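Local coordinates for protein ribonuclease VapC (Caulobacter crescentus, PDB 5K8J) that probably acts as the magnesium-dependent RNase toxin of a toxin-antitoxin pair, cleaving RNA until its VapB partner holds it in check, at residues S34-V39 and L69-A74; R106-T111 and G122-A127. One frame throughout, in Å; residues are numbered along the deposited sequence.

How the contacts relate
Both contacts sit along the five-stranded parallel sheet of the PIN domain, whose order runs 68-69, 31-34, 3-5, 108-111, 125-127, and they tie up its two outermost strands within the chain. Contact 1 is buried throughout: strand 31-34 turns into a helix beside the end of strand 68-69, so a single cross-segment hydrogen bond is backed by isoleucine and phenylalanine packing, with a second toxin subunit and VapB chains close by. Contact 2 is partly buried and strand on strand, carried by three backbone bonds, a bridging water and side chains on both faces. The centres of contact 1 and contact 2 lie about 16 Å apart, and the two share no residue; strand 3-5 runs between them.

Contact 1. Residues S34-V39 and L69-A74; sequences SIISRV and LDFDGA
Ile-35 meets Leu-69, Asp-70 and Phe-71 where two neighbouring parallel strands of the PIN-domain sheet end and the chain of one turns into helix 35-45. The last bridge of the sheet here pairs Ser-34 with Leu-69, and one step further Ile-35 N donates to Leu-69 O over 2.9 Å, coming in 31° off the carbonyl plane. The side chain of Ile-35 then spreads over the departing loop. CG1 stands anti to the backbone N (chi1 -166°), which carries CG2 into the position between N and the carbonyl carbon; from there Ile-35 CG2 lies 3.5 Å from Phe-71 N and 4.1 Å from Phe-71 CB. The other branch passes obliquely across Asp-70, with Ile-35 CD1 3.9 Å from Asp-70 OD1. That carboxylate finds a polar partner outside the two segments, His-7 of a VapB chain, whose NE2 bonds to OD2.

Phe-71 turns its ring the opposite way from its backbone N, CG being anti to it, and the side chain packs on Met-97 and Gln-101 of helix 93-104. Ile-36 adds its tip, CD1 resting 4.2 Å from Phe-71 CB, while its CG1 approaches the ring obliquely. The loop also meets another subunit: Phe-71 packs on Val-39 of the second toxin subunit.

Ser-34 starts the helix as its N-cap. With OG also bonded to Gln-101 OE1, the buried hydroxyl has two partners, and the capping bond from Ile-36 N to Ser-34 OG measures 2.9 Å, bent to 139° at the hydrogen.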
ATOM      1  N   SER B  34     -11.782  -9.268  16.238  1.00 14.04           N
ATOM      2  CA  SER B  34     -11.892  -9.171  14.780  1.00  9.47           C
ATOM      3  C   SER B  34     -13.353  -9.052  14.347  1.00 13.64           C
ATOM      4  O   SER B  34     -14.227  -9.730  14.886  1.00 12.04           O
ATOM      5  CB  SER B  34     -11.296 -10.414  14.155  1.00 10.17           C
ATOM      6  OG  SER B  34     -11.666 -10.466  12.796  1.00 14.28           O
ATOM      7  N   ILE B  35     -13.609  -8.210  13.337  1.00 11.82           N
ATOM      8  CA  ILE B  35     -14.940  -8.132  12.731  1.00 11.35           C
ATOM      9  C   ILE B  35     -15.361  -9.488  12.179  1.00 11.28           C
ATOM     10  O   ILE B  35     -16.558  -9.781  12.087  1.00 11.78           O
ATOM     11  CB  ILE B  35     -14.947  -7.043  11.648  1.00 11.30           C
ATOM     12  CG1 ILE B  35     -16.392  -6.683  11.222  1.00 16.49           C
ATOM     13  CG2 ILE B  35     -14.157  -7.467  10.412  1.00 11.79           C
ATOM     14  CD1 ILE B  35     -17.078  -5.808  12.163  1.00 21.20           C
ATOM     15  N   ILE B  36     -14.405 -10.312  11.765  1.00 11.85           N
ATOM     16  CA  ILE B  36     -14.731 -11.643  11.274  1.00 11.52           C
ATOM     17  C   ILE B  36     -15.284 -12.489  12.410  1.00 13.06           C
ATOM     18  O   ILE B  36     -16.292 -13.187  12.256  1.00 12.15           O
ATOM     19  CB  ILE B  36     -13.503 -12.315  10.612  1.00 12.68           C
ATOM     20  CG1 ILE B  36     -12.909 -11.428   9.504  1.00 13.01           C
ATOM     21  CG2 ILE B  36     -13.894 -13.668  10.081  1.00 14.58           C
ATOM     22  CD1 ILE B  36     -13.913 -10.955   8.436  1.00 13.90           C
ATOM     23  N   SER B  37     -14.673 -12.404  13.599  1.00 11.83           N
ATOM     24  CA  SER B  37     -15.264 -13.042  14.766  1.00  9.42           C
ATOM     25  C   SER B  37     -16.648 -12.480  15.074  1.00 10.41           C
ATOM     26  O   SER B  37     -17.549 -13.230  15.482  1.00 13.17           O
ATOM     27  CB  SER B  37     -14.363 -12.867  15.995  1.00 12.44           C
ATOM     28  OG  SER B  37     -13.067 -13.390  15.788  1.00 13.59           O
ATOM     29  N   ARG B  38     -16.823 -11.164  14.949  1.00 11.85           N
ATOM     30  CA  ARG B  38     -18.150 -10.595  15.136  1.00 12.03           C
ATOM     31  C   ARG B  38     -19.162 -11.289  14.226  1.00 15.43           C
ATOM     32  O   ARG B  38     -20.225 -11.699  14.684  1.00 14.27           O
ATOM     33  CB  ARG B  38     -18.159  -9.078  14.900  1.00 10.02           C
ATOM     34  CG  ARG B  38     -19.550  -8.505  15.008  1.00 11.44           C
ATOM     35  CD  ARG B  38     -19.667  -6.984  14.976  1.00 13.17           C
ATOM     36  NE  ARG B  38     -21.101  -6.721  14.855  1.00 12.39           N
ATOM     37  CZ  ARG B  38     -21.659  -5.684  14.244  1.00 14.26           C
ATOM     38  NH1 ARG B  38     -20.931  -4.696  13.768  1.00 14.68           N
ATOM     39  NH2 ARG B  38     -22.983  -5.628  14.123  1.00 14.75           N
ATOM     40  N   VAL B  39     -18.832 -11.477  12.951  1.00 12.90           N
ATOM     41  CA  VAL B  39     -19.763 -12.139  12.037  1.00 11.78           C
ATOM     42  C   VAL B  39     -20.127 -13.521  12.562  1.00 12.56           C
ATOM     43  O   VAL B  39     -21.298 -13.932  12.546  1.00 12.34           O
ATOM     44  CB  VAL B  39     -19.167 -12.220  10.624  1.00  9.44           C
ATOM     45  CG1 VAL B  39     -19.937 -13.198   9.751  1.00 10.28           C
ATOM     46  CG2 VAL B  39     -19.197 -10.818  10.007  1.00 12.51           C
ATOM     47  N   LEU B  69     -11.696  -4.750  15.148  1.00 12.05           N
ATOM     48  CA  LEU B  69     -10.764  -4.576  14.038  1.00 12.43           C
ATOM     49  C   LEU B  69     -11.464  -4.915  12.740  1.00 12.93           C
ATOM     50  O   LEU B  69     -11.828  -6.076  12.515  1.00 14.22           O
ATOM     51  CB  LEU B  69      -9.569  -5.524  14.137  1.00 14.20           C
ATOM     52  CG  LEU B  69      -8.514  -5.257  15.159  1.00 18.78           C
ATOM     53  CD1 LEU B  69      -7.588  -6.496  15.247  1.00 15.05           C
ATOM     54  CD2 LEU B  69      -7.744  -4.014  14.745  1.00 16.27           C
ATOM     55  N   ASP B  70     -11.603  -3.938  11.860  1.00 12.37           N
ATOM     56  CA  ASP B  70     -12.167  -4.207  10.548  1.00 11.59           C
ATOM     57  C   ASP B  70     -11.166  -4.940   9.669  1.00 13.77           C
ATOM     58  O   ASP B  70      -9.962  -4.925   9.927  1.00 16.48           O
ATOM     59  CB  ASP B  70     -12.606  -2.902   9.882  1.00 15.45           C
ATOM     60  CG  ASP B  70     -13.830  -2.288  10.551  1.00 16.48           C
ATOM     61  OD1 ASP B  70     -14.473  -2.989  11.365  1.00 17.60           O
ATOM     62  OD2 ASP B  70     -14.145  -1.123  10.264  1.00 18.75           O
ATOM     63  N   PHE B  71     -11.684  -5.639   8.640  1.00 11.38           N
ATOM     64  CA  PHE B  71     -10.823  -6.399   7.737  1.00 11.82           C
ATOM     65  C   PHE B  71     -10.596  -5.553   6.496  1.00 14.71           C
ATOM     66  O   PHE B  71     -11.516  -5.332   5.712  1.00 13.97           O
ATOM     67  CB  PHE B  71     -11.393  -7.779   7.397  1.00 14.29           C
ATOM     68  CG  PHE B  71     -10.362  -8.674   6.784  1.00 13.23           C
ATOM     69  CD1 PHE B  71     -10.088  -8.600   5.428  1.00 11.11           C
ATOM     70  CD2 PHE B  71      -9.579  -9.508   7.575  1.00 10.68           C
ATOM     71  CE1 PHE B  71      -9.092  -9.372   4.871  1.00 12.23           C
ATOM     72  CE2 PHE B  71      -8.582 -10.269   7.030  1.00 11.07           C
ATOM     73  CZ  PHE B  71      -8.334 -10.207   5.662  1.00 12.14           C
ATOM     74  N   ASP B  72      -9.362  -5.075   6.330  1.00 13.19           N
ATOM     75  CA  ASP B  72      -9.024  -4.037   5.366  1.00 13.27           C
ATOM     76  C   ASP B  72      -7.849  -4.476   4.502  1.00 15.34           C
ATOM     77  O   ASP B  72      -7.347  -5.586   4.616  1.00 14.86           O
ATOM     78  CB  ASP B  72      -8.734  -2.710   6.074  1.00 13.87           C
ATOM     79  CG  ASP B  72      -7.679  -2.828   7.168  1.00 18.81           C
ATOM     80  OD1 ASP B  72      -6.996  -3.867   7.261  1.00 16.55           O
ATOM     81  OD2 ASP B  72      -7.543  -1.839   7.944  1.00 19.06           O
ATOM     82  N   GLY B  73      -7.413  -3.581   3.613  1.00 16.20           N
ATOM     83  CA  GLY B  73      -6.348  -3.938   2.690  1.00 16.40           C
ATOM     84  C   GLY B  73      -5.085  -4.386   3.388  1.00 12.46           C
ATOM     85  O   GLY B  73      -4.402  -5.307   2.931  1.00 15.36           O
ATOM     86  N   ALA B  74      -4.741  -3.737   4.501  1.00 13.53           N
ATOM     87  CA  ALA B  74      -3.542  -4.127   5.226  1.00 16.25           C
ATOM     88  C   ALA B  74      -3.632  -5.563   5.713  1.00 16.61           C
ATOM     89  O   ALA B  74      -2.646  -6.311   5.665  1.00 14.69           O
ATOM     90  CB  ALA B  74      -3.296  -3.167   6.391  1.00 17.49           C
TER

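Contact 2. Residues R106-T111 and G122-A127; sequences RATFVT and GLSLLA
Phe-109 holds CG anti to its backbone N (chi1 -174°), and Thr-111 likewise holds OG1 anti, leaving its CG2 between N and the carbonyl carbon; together they flank Leu-125 across edge strand 125-127 and its inner neighbour 108-111, parallel strands of the PIN-domain sheet. Leu-125 CD2 touches both, 3.8 Å from Phe-109 CD1 at the ring edge and near its plane, and 3.7 Å from Thr-111 CG2. Phe-109 and Leu-125 point the same way, side by side, and Leu-123 CD1 closes on Phe-109 CB at 4.0 Å.

On the other face, where Val-110 and Leu-126 lie, Thr-108 reaches over with CG2 to 3.8 Å from Leu-126 CG, the two side chains passing at a slant. Tyr-3 of strand 3-5 touches Thr-108, Val-110 and Leu-126 there.

The backbones zip up in register: Phe-109 N gives a nearly straight bond (178°) to Ser-124 O, Leu-126 N bonds to Phe-109 O, and Thr-111 N to Leu-126 O. Ahead of the first of these, one water receives Ser-124 N and donates to Ala-107 O, extending the pairing where the chains have separated.

Thr-111 also faces the predicted magnesium site: its OG1 is bonded to Asp-6 OD2 and to Asn-113 N, consistent with a second-shell role in placing that carboxylate, while Thr-111 N lies 3.0 Å from Leu-126 O.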
ATOM      1  N   ARG B 106       0.271  -5.846  15.041  1.00 12.80           N
ATOM      2  CA  ARG B 106       1.374  -6.162  15.948  1.00 13.64           C
ATOM      3  C   ARG B 106       0.833  -6.649  17.287  1.00 13.57           C
ATOM      4  O   ARG B 106       1.310  -6.252  18.363  1.00 18.14           O
ATOM      5  CB  ARG B 106       2.299  -4.953  16.134  1.00 15.88           C
ATOM      6  CG  ARG B 106       2.907  -4.414  14.839  1.00 23.74           C
ATOM      7  CD  ARG B 106       3.620  -5.480  14.039  1.00 36.12           C
ATOM      8  NE  ARG B 106       4.514  -4.934  13.002  1.00 41.07           N
ATOM      9  CZ  ARG B 106       4.188  -4.732  11.724  1.00 46.19           C
ATOM     10  NH1 ARG B 106       2.963  -4.999  11.275  1.00 46.27           N
ATOM     11  NH2 ARG B 106       5.101  -4.246  10.879  1.00 44.76           N
ATOM     12  N   ALA B 107      -0.176  -7.523  17.215  1.00 12.83           N
ATOM     13  CA  ALA B 107      -0.874  -8.025  18.392  1.00 14.23           C
ATOM     14  C   ALA B 107      -0.638  -9.521  18.544  1.00 13.45           C
ATOM     15  O   ALA B 107      -0.452 -10.236  17.553  1.00 15.16           O
ATOM     16  CB  ALA B 107      -2.376  -7.760  18.278  1.00 13.49           C
ATOM     17  N   THR B 108      -0.670  -9.992  19.789  1.00 12.20           N
ATOM     18  CA  THR B 108      -0.568 -11.417  20.070  1.00 12.29           C
ATOM     19  C   THR B 108      -1.923 -12.085  19.908  1.00 14.38           C
ATOM     20  O   THR B 108      -2.952 -11.546  20.326  1.00 15.36           O
ATOM     21  CB  THR B 108      -0.013 -11.603  21.473  1.00 13.04           C
ATOM     22  OG1 THR B 108       1.330 -11.093  21.508  1.00 15.30           O
ATOM     23  CG2 THR B 108      -0.000 -13.072  21.919  1.00 14.29           C
ATOM     24  N   PHE B 109      -1.916 -13.234  19.237  1.00 12.39           N
ATOM     25  CA  PHE B 109      -3.115 -14.005  18.913  1.00 12.42           C
ATOM     26  C   PHE B 109      -3.340 -15.074  19.981  1.00 13.01           C
ATOM     27  O   PHE B 109      -2.453 -15.902  20.251  1.00 14.97           O
ATOM     28  CB  PHE B 109      -2.978 -14.623  17.522  1.00 13.13           C
ATOM     29  CG  PHE B 109      -4.207 -15.312  17.039  1.00 15.69           C
ATOM     30  CD1 PHE B 109      -4.251 -16.680  16.986  1.00 14.98           C
ATOM     31  CD2 PHE B 109      -5.327 -14.599  16.675  1.00 26.94           C
ATOM     32  CE1 PHE B 109      -5.394 -17.324  16.554  1.00 16.70           C
ATOM     33  CE2 PHE B 109      -6.467 -15.256  16.231  1.00 24.20           C
ATOM     34  CZ  PHE B 109      -6.493 -16.598  16.165  1.00 20.20           C
ATOM     35  N   VAL B 110      -4.528 -15.063  20.589  1.00 11.93           N
ATOM     36  CA  VAL B 110      -4.884 -15.946  21.698  1.00 12.47           C
ATOM     37  C   VAL B 110      -5.902 -16.970  21.208  1.00 12.29           C
ATOM     38  O   VAL B 110      -6.972 -16.592  20.704  1.00 12.47           O
ATOM     39  CB  VAL B 110      -5.483 -15.140  22.853  1.00 14.67           C
ATOM     40  CG1 VAL B 110      -5.869 -16.056  23.984  1.00 15.36           C
ATOM     41  CG2 VAL B 110      -4.495 -14.097  23.327  1.00 16.10           C
ATOM     42  N   THR B 111      -5.578 -18.246  21.346  1.00 12.63           N
ATOM     43  CA  THR B 111      -6.377 -19.271  20.684  1.00 17.26           C
ATOM     44  C   THR B 111      -6.353 -20.589  21.440  1.00 13.83           C
ATOM     45  O   THR B 111      -5.399 -20.927  22.154  1.00 14.74           O
ATOM     46  CB  THR B 111      -5.917 -19.496  19.233  1.00 16.39           C
ATOM     47  OG1 THR B 111      -6.733 -20.504  18.614  1.00 16.81           O
ATOM     48  CG2 THR B 111      -4.499 -19.953  19.176  1.00 14.60           C
ATOM     49  N   GLY B 122       5.968 -15.179  11.795  1.00 15.67           N
ATOM     50  CA  GLY B 122       5.917 -13.879  12.401  1.00 16.14           C
ATOM     51  C   GLY B 122       4.814 -13.694  13.413  1.00 16.13           C
ATOM     52  O   GLY B 122       4.769 -12.646  14.064  1.00 15.49           O
ATOM     53  N   LEU B 123       3.921 -14.656  13.553  1.00 12.73           N
ATOM     54  CA  LEU B 123       2.769 -14.491  14.424  1.00 12.46           C
ATOM     55  C   LEU B 123       3.162 -14.780  15.871  1.00 15.45           C
ATOM     56  O   LEU B 123       3.779 -15.815  16.161  1.00 15.88           O
ATOM     57  CB  LEU B 123       1.665 -15.449  14.009  1.00 13.37           C
ATOM     58  CG  LEU B 123       0.364 -15.376  14.796  1.00 11.57           C
ATOM     59  CD1 LEU B 123      -0.386 -14.096  14.540  1.00 12.82           C
ATOM     60  CD2 LEU B 123      -0.499 -16.557  14.460  1.00 16.10           C
ATOM     61  N   SER B 124       2.826 -13.868  16.779  1.00 12.98           N
ATOM     62  CA  SER B 124       2.963 -14.136  18.212  1.00 13.64           C
ATOM     63  C   SER B 124       1.684 -14.792  18.694  1.00 13.71           C
ATOM     64  O   SER B 124       0.600 -14.285  18.425  1.00 12.86           O
ATOM     65  CB  SER B 124       3.212 -12.855  19.005  1.00 17.55           C
ATOM     66  OG  SER B 124       4.534 -12.397  18.739  1.00 20.74           O
ATOM     67  N   LEU B 125       1.819 -15.927  19.360  1.00 13.92           N
ATOM     68  CA  LEU B 125       0.702 -16.814  19.685  1.00 16.13           C
ATOM     69  C   LEU B 125       0.712 -17.178  21.157  1.00 13.55           C
ATOM     70  O   LEU B 125       1.764 -17.460  21.722  1.00 18.56           O
ATOM     71  CB  LEU B 125       0.828 -18.119  18.904  1.00 23.74           C
ATOM     72  CG  LEU B 125       0.196 -18.492  17.596  1.00 37.55           C
ATOM     73  CD1 LEU B 125       0.907 -19.735  17.065  1.00 45.28           C
ATOM     74  CD2 LEU B 125      -1.216 -18.794  17.858  1.00 20.19           C
ATOM     75  N   LEU B 126      -0.465 -17.185  21.776  1.00 13.53           N
ATOM     76  CA  LEU B 126      -0.633 -17.718  23.112  1.00 14.21           C
ATOM     77  C   LEU B 126      -1.695 -18.795  23.035  1.00 14.16           C
ATOM     78  O   LEU B 126      -2.805 -18.543  22.550  1.00 14.78           O
ATOM     79  CB  LEU B 126      -1.080 -16.654  24.113  1.00 21.08           C
ATOM     80  CG  LEU B 126      -0.084 -15.682  24.706  1.00 33.99           C
ATOM     81  CD1 LEU B 126      -0.880 -14.772  25.633  1.00 36.22           C
ATOM     82  CD2 LEU B 126       0.987 -16.458  25.452  1.00 44.93           C
ATOM     83  N   ALA B 127      -1.345 -19.980  23.506  1.00 14.75           N
ATOM     84  CA  ALA B 127      -2.233 -21.124  23.506  1.00 14.89           C
ATOM     85  C   ALA B 127      -2.950 -21.203  24.834  1.00 19.75           C
ATOM     86  O   ALA B 127      -2.337 -21.241  25.908  1.00 21.48           O
ATOM     87  CB  ALA B 127      -1.449 -22.414  23.274  1.00 19.88           C
TER
HETATM   88  O   HOH W   1       1.569 -11.349  16.009  1.00 17.41           O